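Mandelate racemase/muconate lactonizing enzyme family protein (Azoarcus sp., PDB 2QDE) belongs to the enolase superfamily, pairing an N-terminal capping domain with a TIM-barrel domain that holds a metal site, here occupied by a barium ion. Local coordinates at residues C70-L78 against I89-T97; S248-L256 against K279-A287. All blocks are in the same frame, centred on the assembly; numbering follows the deposited sequence.

Contact 1. Residues C70-L78 against I89-T97; sequences CDFFAPKVL and IVGRMDILT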
loop_
_atom_site.group_PDB
_atom_site.type_symbol
_atom_site.label_atom_id
_atom_site.label_comp_id
_atom_site.label_asym_id
_atom_site.label_seq_id
_atom_site.Cartn_x
_atom_site.Cartn_y
_atom_site.Cartn_z
ATOM N N CYS A 70 28.639 -6.180 -34.971
ATOM C CA CYS A 70 28.972 -6.004 -36.381
ATOM C C CYS A 70 27.826 -5.673 -37.328
ATOM O O CYS A 70 27.972 -4.810 -38.197
ATOM C CB CYS A 70 29.718 -7.237 -36.880
ATOM S SG CYS A 70 31.333 -7.418 -36.094
ATOM N N ASP A 71 26.689 -6.335 -37.161
ATOM C CA ASP A 71 25.544 -6.101 -38.036
ATOM C C ASP A 71 24.672 -4.916 -37.651
ATOM O O ASP A 71 23.891 -4.432 -38.470
ATOM C CB ASP A 71 24.661 -7.353 -38.107
ATOM C CG ASP A 71 25.340 -8.511 -38.815
ATOM O OD1 ASP A 71 25.839 -8.302 -39.940
ATOM O OD2 ASP A 71 25.367 -9.627 -38.258
ATOM N N PHE A 72 24.805 -4.447 -36.412
ATOM C CA PHE A 72 23.991 -3.337 -35.937
ATOM C C PHE A 72 24.751 -2.160 -35.335
ATOM O O PHE A 72 24.732 -1.061 -35.891
ATOM C CB PHE A 72 22.968 -3.857 -34.926
ATOM C CG PHE A 72 21.930 -4.747 -35.536
ATOM C CD1 PHE A 72 20.778 -4.204 -36.103
ATOM C CD2 PHE A 72 22.124 -6.125 -35.592
ATOM C CE1 PHE A 72 19.831 -5.023 -36.720
ATOM C CE2 PHE A 72 21.183 -6.952 -36.207
ATOM C CZ PHE A 72 20.035 -6.399 -36.771
ATOM N N PHE A 73 25.409 -2.375 -34.201
ATOM C CA PHE A 73 26.126 -1.277 -33.570
ATOM C C PHE A 73 27.131 -0.609 -34.510
ATOM O O PHE A 73 27.173 0.620 -34.600
ATOM C CB PHE A 73 26.837 -1.752 -32.296
ATOM C CG PHE A 73 25.898 -2.218 -31.206
ATOM C CD1 PHE A 73 24.595 -1.715 -31.117
ATOM C CD2 PHE A 73 26.326 -3.148 -30.252
ATOM C CE1 PHE A 73 23.727 -2.130 -30.093
ATOM C CE2 PHE A 73 25.464 -3.567 -29.222
ATOM C CZ PHE A 73 24.163 -3.053 -29.149
ATOM N N ALA A 74 27.925 -1.421 -35.209
ATOM C CA ALA A 74 28.949 -0.915 -36.125
ATOM C C ALA A 74 28.442 0.036 -37.211
ATOM O O ALA A 74 28.887 1.178 -37.291
ATOM C CB ALA A 74 29.714 -2.091 -36.765
ATOM N N PRO A 75 27.509 -0.417 -38.065
ATOM C CA PRO A 75 27.031 0.499 -39.105
ATOM C C PRO A 75 26.106 1.611 -38.613
ATOM O O PRO A 75 26.210 2.758 -39.048
ATOM C CB PRO A 75 26.337 -0.439 -40.097
ATOM C CG PRO A 75 25.789 -1.509 -39.207
ATOM C CD PRO A 75 26.931 -1.763 -38.243
ATOM N N LYS A 76 25.217 1.280 -37.687
ATOM C CA LYS A 76 24.264 2.260 -37.191
ATOM C C LYS A 76 24.740 3.260 -36.143
ATOM O O LYS A 76 24.219 4.371 -36.081
ATOM C CB LYS A 76 23.023 1.540 -36.657
ATOM C CG LYS A 76 22.256 0.757 -37.712
ATOM C CD LYS A 76 21.740 1.677 -38.810
ATOM C CE LYS A 76 20.930 0.902 -39.836
ATOM N NZ LYS A 76 19.761 0.239 -39.193
ATOM N N VAL A 77 25.734 2.901 -35.339
ATOM C CA VAL A 77 26.165 3.818 -34.289
ATOM C C VAL A 77 27.644 4.138 -34.166
ATOM O O VAL A 77 28.004 5.281 -33.892
ATOM C CB VAL A 77 25.700 3.305 -32.898
ATOM C CG1 VAL A 77 26.028 4.329 -31.824
ATOM C CG2 VAL A 77 24.215 3.017 -32.918
ATOM N N LEU A 78 28.492 3.136 -34.362
ATOM C CA LEU A 78 29.936 3.298 -34.193
ATOM C C LEU A 78 30.771 3.871 -35.348
ATOM O O LEU A 78 31.537 4.815 -35.155
ATOM C CB LEU A 78 30.541 1.957 -33.751
ATOM C CG LEU A 78 29.982 1.337 -32.463
ATOM C CD1 LEU A 78 30.615 -0.019 -32.224
ATOM C CD2 LEU A 78 30.235 2.270 -31.280
ATOM N N ILE A 89 26.569 7.450 -27.625
ATOM C CA ILE A 89 26.619 6.086 -28.153
ATOM C C ILE A 89 25.898 5.062 -27.273
ATOM O O ILE A 89 25.163 4.210 -27.777
ATOM C CB ILE A 89 28.087 5.643 -28.371
ATOM C CG1 ILE A 89 28.730 6.537 -29.433
ATOM C CG2 ILE A 89 28.139 4.180 -28.800
ATOM C CD1 ILE A 89 30.235 6.378 -29.550
ATOM N N VAL A 90 26.111 5.138 -25.964
ATOM C CA VAL A 90 25.451 4.216 -25.043
ATOM C C VAL A 90 23.943 4.388 -25.174
ATOM O O VAL A 90 23.191 3.417 -25.126
ATOM C CB VAL A 90 25.879 4.486 -23.576
ATOM C CG1 VAL A 90 25.050 3.639 -22.609
ATOM C CG2 VAL A 90 27.353 4.174 -23.411
ATOM N N GLY A 91 23.509 5.632 -25.351
ATOM C CA GLY A 91 22.091 5.906 -25.501
ATOM C C GLY A 91 21.541 5.338 -26.795
ATOM O O GLY A 91 20.487 4.698 -26.808
ATOM N N ARG A 92 22.249 5.560 -27.896
ATOM C CA ARG A 92 21.784 5.036 -29.175
ATOM C C ARG A 92 21.754 3.506 -29.171
ATOM O O ARG A 92 20.835 2.908 -29.724
ATOM C CB ARG A 92 22.660 5.555 -30.321
ATOM C CG ARG A 92 22.564 7.062 -30.529
ATOM C CD ARG A 92 23.263 7.481 -31.810
ATOM N NE ARG A 92 22.530 7.040 -32.997
ATOM C CZ ARG A 92 23.041 7.020 -34.228
ATOM N NH1 ARG A 92 24.291 7.405 -34.439
ATOM N NH2 ARG A 92 22.294 6.628 -35.253
ATOM N N MET A 93 22.740 2.867 -28.546
ATOM C CA MET A 93 22.745 1.407 -28.493
ATOM C C MET A 93 21.499 0.892 -27.751
ATOM O O MET A 93 20.900 -0.109 -28.156
ATOM C CB MET A 93 24.022 0.875 -27.813
ATOM C CG MET A 93 25.308 1.015 -28.641
ATOM S SD MET A 93 26.706 -0.038 -28.086
ATOM C CE MET A 93 27.135 0.775 -26.555
ATOM N N ASP A 94 21.110 1.581 -26.676
ATOM C CA ASP A 94 19.936 1.186 -25.895
ATOM C C ASP A 94 18.613 1.385 -26.641
ATOM O O ASP A 94 17.666 0.618 -26.461
ATOM C CB ASP A 94 19.888 1.944 -24.565
ATOM C CG ASP A 94 20.809 1.342 -23.508
ATOM O OD1 ASP A 94 21.141 0.135 -23.613
ATOM O OD2 ASP A 94 21.185 2.073 -22.563
ATOM N N ILE A 95 18.535 2.413 -27.474
ATOM C CA ILE A 95 17.314 2.643 -28.232
ATOM C C ILE A 95 17.253 1.626 -29.370
ATOM O O ILE A 95 16.188 1.100 -29.702
ATOM C CB ILE A 95 17.282 4.059 -28.832
ATOM C CG1 ILE A 95 17.254 5.098 -27.706
ATOM C CG2 ILE A 95 16.056 4.222 -29.734
ATOM C CD1 ILE A 95 16.007 5.042 -26.855
ATOM N N LEU A 96 18.411 1.338 -29.949
ATOM C CA LEU A 96 18.498 0.403 -31.066
ATOM C C LEU A 96 18.297 -1.061 -30.695
ATOM O O LEU A 96 17.678 -1.808 -31.444
ATOM C CB LEU A 96 19.857 0.545 -31.759
ATOM C CG LEU A 96 20.186 -0.404 -32.917
ATOM C CD1 LEU A 96 19.264 -0.125 -34.102
ATOM C CD2 LEU A 96 21.644 -0.217 -33.327
ATOM N N THR A 97 18.812 -1.460 -29.535
ATOM C CA THR A 97 18.736 -2.854 -29.123
ATOM C C THR A 97 18.230 -3.151 -27.711
ATOM O O THR A 97 18.637 -2.512 -26.736
ATOM C CB THR A 97 20.123 -3.514 -29.261
ATOM O OG1 THR A 97 20.554 -3.440 -30.625
ATOM C CG2 THR A 97 20.073 -4.972 -28.832
HETATM O O HOH W 1 26.521 7.473 -32.821
#

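Contact 2. Residues S248-L256 against K279-A287; sequences SAQELHDLL and KAQRWLTLA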
loop_
_atom_site.group_PDB
_atom_site.type_symbol
_atom_site.label_atom_id
_atom_site.label_comp_id
_atom_site.label_asym_id
_atom_site.label_seq_id
_atom_site.Cartn_x
_atom_site.Cartn_y
_atom_site.Cartn_z
ATOM N N SER A 248 18.879 -10.756 -10.003
ATOM C CA SER A 248 17.712 -9.884 -9.888
ATOM C C SER A 248 18.054 -8.413 -10.105
ATOM O O SER A 248 17.211 -7.640 -10.561
ATOM C CB SER A 248 17.048 -10.041 -8.517
ATOM O OG SER A 248 16.486 -11.332 -8.369
ATOM N N ALA A 249 19.290 -8.034 -9.779
ATOM C CA ALA A 249 19.750 -6.652 -9.918
ATOM C C ALA A 249 20.507 -6.409 -11.217
ATOM O O ALA A 249 21.741 -6.347 -11.228
ATOM C CB ALA A 249 20.634 -6.281 -8.737
ATOM N N GLN A 250 19.768 -6.251 -12.309
ATOM C CA GLN A 250 20.395 -6.020 -13.602
ATOM C C GLN A 250 20.155 -4.618 -14.167
ATOM O O GLN A 250 21.102 -3.895 -14.492
ATOM C CB GLN A 250 19.904 -7.072 -14.599
ATOM C CG GLN A 250 20.446 -6.903 -16.000
ATOM C CD GLN A 250 19.862 -7.917 -16.955
ATOM O OE1 GLN A 250 20.009 -9.127 -16.761
ATOM N NE2 GLN A 250 19.190 -7.435 -17.990
ATOM N N GLU A 251 18.891 -4.237 -14.286
ATOM C CA GLU A 251 18.535 -2.930 -14.829
ATOM C C GLU A 251 18.215 -1.922 -13.729
ATOM O O GLU A 251 17.920 -2.301 -12.592
ATOM C CB GLU A 251 17.317 -3.057 -15.752
ATOM C CG GLU A 251 17.450 -4.090 -16.875
ATOM C CD GLU A 251 18.589 -3.790 -17.843
ATOM O OE1 GLU A 251 19.000 -2.617 -17.946
ATOM O OE2 GLU A 251 19.061 -4.733 -18.514
ATOM N N LEU A 252 18.267 -0.639 -14.077
ATOM C CA LEU A 252 17.968 0.409 -13.115
ATOM C C LEU A 252 16.584 0.188 -12.506
ATOM O O LEU A 252 16.423 0.285 -11.295
ATOM C CB LEU A 252 18.023 1.787 -13.779
ATOM C CG LEU A 252 19.385 2.281 -14.265
ATOM C CD1 LEU A 252 19.230 3.702 -14.783
ATOM C CD2 LEU A 252 20.406 2.240 -13.131
ATOM N N HIS A 253 15.592 -0.128 -13.336
ATOM C CA HIS A 253 14.257 -0.357 -12.801
ATOM C C HIS A 253 14.186 -1.610 -11.918
ATOM O O HIS A 253 13.318 -1.697 -11.043
ATOM C CB HIS A 253 13.198 -0.404 -13.919
ATOM C CG HIS A 253 13.420 -1.472 -14.943
ATOM N ND1 HIS A 253 14.310 -1.334 -15.985
ATOM C CD2 HIS A 253 12.842 -2.687 -15.098
ATOM C CE1 HIS A 253 14.268 -2.418 -16.740
ATOM N NE2 HIS A 253 13.385 -3.253 -16.222
ATOM N N ASP A 254 15.094 -2.568 -12.126
ATOM C CA ASP A 254 15.117 -3.764 -11.275
ATOM C C ASP A 254 15.530 -3.299 -9.876
ATOM O O ASP A 254 14.948 -3.712 -8.870
ATOM C CB ASP A 254 16.146 -4.807 -11.756
ATOM C CG ASP A 254 15.780 -5.444 -13.090
ATOM O OD1 ASP A 254 14.573 -5.626 -13.366
ATOM O OD2 ASP A 254 16.710 -5.783 -13.858
ATOM N N LEU A 255 16.550 -2.443 -9.826
ATOM C CA LEU A 255 17.046 -1.918 -8.560
ATOM C C LEU A 255 15.945 -1.143 -7.840
ATOM O O LEU A 255 15.825 -1.212 -6.616
ATOM C CB LEU A 255 18.270 -1.019 -8.798
ATOM C CG LEU A 255 19.656 -1.688 -8.867
ATOM C CD1 LEU A 255 19.637 -2.888 -9.798
ATOM C CD2 LEU A 255 20.682 -0.666 -9.350
ATOM N N LEU A 256 15.142 -0.409 -8.607
ATOM C CA LEU A 256 14.039 0.359 -8.034
ATOM C C LEU A 256 13.033 -0.606 -7.410
ATOM O O LEU A 256 12.593 -0.414 -6.278
ATOM C CB LEU A 256 13.348 1.198 -9.113
ATOM C CG LEU A 256 12.059 1.899 -8.668
ATOM C CD1 LEU A 256 12.345 2.794 -7.478
ATOM C CD2 LEU A 256 11.488 2.703 -9.821
ATOM N N LYS A 279 26.861 2.595 -17.780
ATOM C CA LYS A 279 25.650 1.988 -17.238
ATOM C C LYS A 279 25.896 1.546 -15.791
ATOM O O LYS A 279 25.002 1.632 -14.940
ATOM C CB LYS A 279 25.221 0.785 -18.092
ATOM C CG LYS A 279 24.646 1.150 -19.463
ATOM C CD LYS A 279 23.257 1.774 -19.360
ATOM C CE LYS A 279 22.169 0.720 -19.058
ATOM N NZ LYS A 279 21.165 1.204 -18.027
ATOM N N ALA A 280 27.111 1.077 -15.515
ATOM C CA ALA A 280 27.471 0.645 -14.172
ATOM C C ALA A 280 27.448 1.833 -13.204
ATOM O O ALA A 280 27.010 1.699 -12.068
ATOM C CB ALA A 280 28.848 -0.004 -14.172
ATOM N N GLN A 281 27.921 2.994 -13.650
ATOM C CA GLN A 281 27.922 4.175 -12.785
ATOM C C GLN A 281 26.490 4.551 -12.404
ATOM O O GLN A 281 26.222 4.942 -11.270
ATOM C CB GLN A 281 28.602 5.358 -13.485
ATOM C CG GLN A 281 30.091 5.160 -13.749
ATOM C CD GLN A 281 30.719 6.367 -14.412
ATOM O OE1 GLN A 281 31.492 7.109 -13.792
ATOM N NE2 GLN A 281 30.378 6.581 -15.674
ATOM N N ARG A 282 25.573 4.433 -13.360
ATOM C CA ARG A 282 24.172 4.744 -13.096
ATOM C C ARG A 282 23.626 3.715 -12.099
ATOM O O ARG A 282 22.937 4.058 -11.145
ATOM C CB ARG A 282 23.374 4.711 -14.405
ATOM C CG ARG A 282 23.831 5.763 -15.422
ATOM C CD ARG A 282 23.067 5.657 -16.733
ATOM N NE ARG A 282 23.489 6.681 -17.688
ATOM C CZ ARG A 282 23.186 6.675 -18.985
ATOM N NH1 ARG A 282 22.453 5.697 -19.501
ATOM N NH2 ARG A 282 23.626 7.650 -19.770
ATOM N N TRP A 283 23.963 2.454 -12.341
ATOM C CA TRP A 283 23.563 1.325 -11.503
ATOM C C TRP A 283 24.008 1.588 -10.056
ATOM O O TRP A 283 23.245 1.394 -9.105
ATOM C CB TRP A 283 24.256 0.070 -12.036
ATOM C CG TRP A 283 23.715 -1.264 -11.593
ATOM C CD1 TRP A 283 22.963 -2.122 -12.340
ATOM C CD2 TRP A 283 24.007 -1.952 -10.369
ATOM N NE1 TRP A 283 22.783 -3.305 -11.671
ATOM C CE2 TRP A 283 23.411 -3.231 -10.457
ATOM C CE3 TRP A 283 24.721 -1.616 -9.211
ATOM C CZ2 TRP A 283 23.511 -4.181 -9.427
ATOM C CZ3 TRP A 283 24.820 -2.560 -8.186
ATOM C CH2 TRP A 283 24.219 -3.826 -8.304
ATOM N N LEU A 284 25.250 2.042 -9.911
ATOM C CA LEU A 284 25.828 2.328 -8.605
ATOM C C LEU A 284 25.214 3.567 -7.952
ATOM O O LEU A 284 25.357 3.783 -6.749
ATOM C CB LEU A 284 27.354 2.462 -8.729
ATOM C CG LEU A 284 28.068 1.129 -9.013
ATOM C CD1 LEU A 284 29.556 1.350 -9.230
ATOM C CD2 LEU A 284 27.838 0.166 -7.853
ATOM N N THR A 285 24.535 4.385 -8.747
ATOM C CA THR A 285 23.866 5.565 -8.207
ATOM C C THR A 285 22.644 5.068 -7.441
ATOM O O THR A 285 22.348 5.526 -6.337
ATOM C CB THR A 285 23.408 6.513 -9.326
ATOM O OG1 THR A 285 24.558 7.071 -9.965
ATOM C CG2 THR A 285 22.547 7.641 -8.763
ATOM N N LEU A 286 21.932 4.117 -8.039
ATOM C CA LEU A 286 20.761 3.549 -7.387
ATOM C C LEU A 286 21.197 2.768 -6.147
ATOM O O LEU A 286 20.513 2.789 -5.125
ATOM C CB LEU A 286 20.003 2.635 -8.356
ATOM C CG LEU A 286 18.850 3.280 -9.134
ATOM C CD1 LEU A 286 19.292 4.579 -9.809
ATOM C CD2 LEU A 286 18.346 2.291 -10.166
ATOM N N ALA A 287 22.340 2.089 -6.236
ATOM C CA ALA A 287 22.865 1.314 -5.107
ATOM C C ALA A 287 23.167 2.249 -3.937
ATOM O O ALA A 287 22.901 1.920 -2.780
ATOM C CB ALA A 287 24.134 0.568 -5.517
HETATM O O HOH W 2 18.750 -0.241 -16.872
#

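Contact 1. Residues C70-L78 against I89-T97
Ile89 CG2 lies 3.7 Å from Val77 CG1 and also touches Leu78 CD2; branched aliphatic residues suit this buried seam. One turn on, Arg92 lays its aliphatic CB against both methyls of Val77, while its long chain, bent at chi3 (71°), carries the charged end to the exposed edge, one guanidinium face over Lys76 O. The angle there is poor for a hydrogen bond; a water makes the polar link, accepting from Arg92 NH1 (2.8 Å) and donating to Val77 O (2.9 Å). Met93 makes a Met-aromatic contact: its SD stands 3.7 Å from the Phe73 ring centroid, and the unbranched chain lets CG and this polarisable sulfur both cover the face. Leu96 is a knob whose branched end fills the hole formed by Phe72, Phe73, Lys76 and Val77, with CD2 near the edge of the Phe73 ring. Thr97, just past the helix end, brings OG1 to 3.5 Å from Phe73 CE1, a buried hydroxyl with no polar partner. In the N-terminal domain, helical segments 70-78 and 89-96 run at 128° between their N-to-C directions, with helix 101-119 against Phe73, Leu78, Ile89 and Met93, strand 5-15 behind Leu78, and a second subunit beside Phe72 and Thr97.

Contact 2. Residues S248-L256 against K279-A287
Apolar packing centres on Leu255 and Trp283. Leu255 sets CD2 over a face of the indole, 3.7 Å from the centroid of the five-membered ring and almost straight above it, a CH-pi contact in which a compact methyl meets a broad flat surface. Trp283 has CG anti to the backbone N (chi1 -163°), which carries the ring toward the loop before helix 252-261, where CZ2 lies 3.6 Å from Ala249 CB; the small alanine lets the indole come close. Leu286 adds its CB, 3.5 Å from Leu255 CD2.

Helical segments 252-256 and 279-287 run nearly parallel, 9° apart with axes 9.6 Å from each other, as neighbouring outer helices of a TIM barrel do. Strand 243-245 leads into helix 252-261, and strand 266-269 leads, after the short helix 271-274, into helix 277-290, so the two helices belong to successive beta/alpha units. Trp283 and Ala287 face inward onto strands 266-269 and 294-296.

Among the polar contacts, Trp283 NE1 donates to Ala249 O at 3.2 Å; the oxygen lies in the indole plane, but the bond is bent (137°) and the donor stands above the carbonyl plane. A water joins the helix starts by donating to Glu251 OE1 (2.6 Å) and accepting from Leu252 N and Lys279 NZ. Glu251 and Lys279 carry opposite charges but remain beyond salt-bridge distance, making the water their link. From the first helical turn, Asp254 OD2 accepts from the N of the N-cap residue Glu251 at 2.7 Å, one half of a capping box, while Gln250 NE2 donates to Glu251 OE2, which also receives Asn101 ND2.

Overall arrangement
Contact 1 belongs to the N-terminal domain and contact 2 to the barrel, their centres about 21 Å apart, yet they touch through helix 86-96 and helix 277-290. Lys279 of contact 2 makes the join, touching two residues of contact 1: its CD lies 3.8 Å from Asp94 OD2 and its CG 4.0 Å from Val90 CG1, both packing contacts. The salt bridge between Arg282 and Glu87 joins the same two helices. Contact 2 is the nearer to the metal site, with the Ala249 side chain about 10 Å from the barium ion bound by Asp195, Asn197, Glu221 and Asp246. Segment 248-256 begins just two residues after Asp246, so it leads from the metal site to the outer helices.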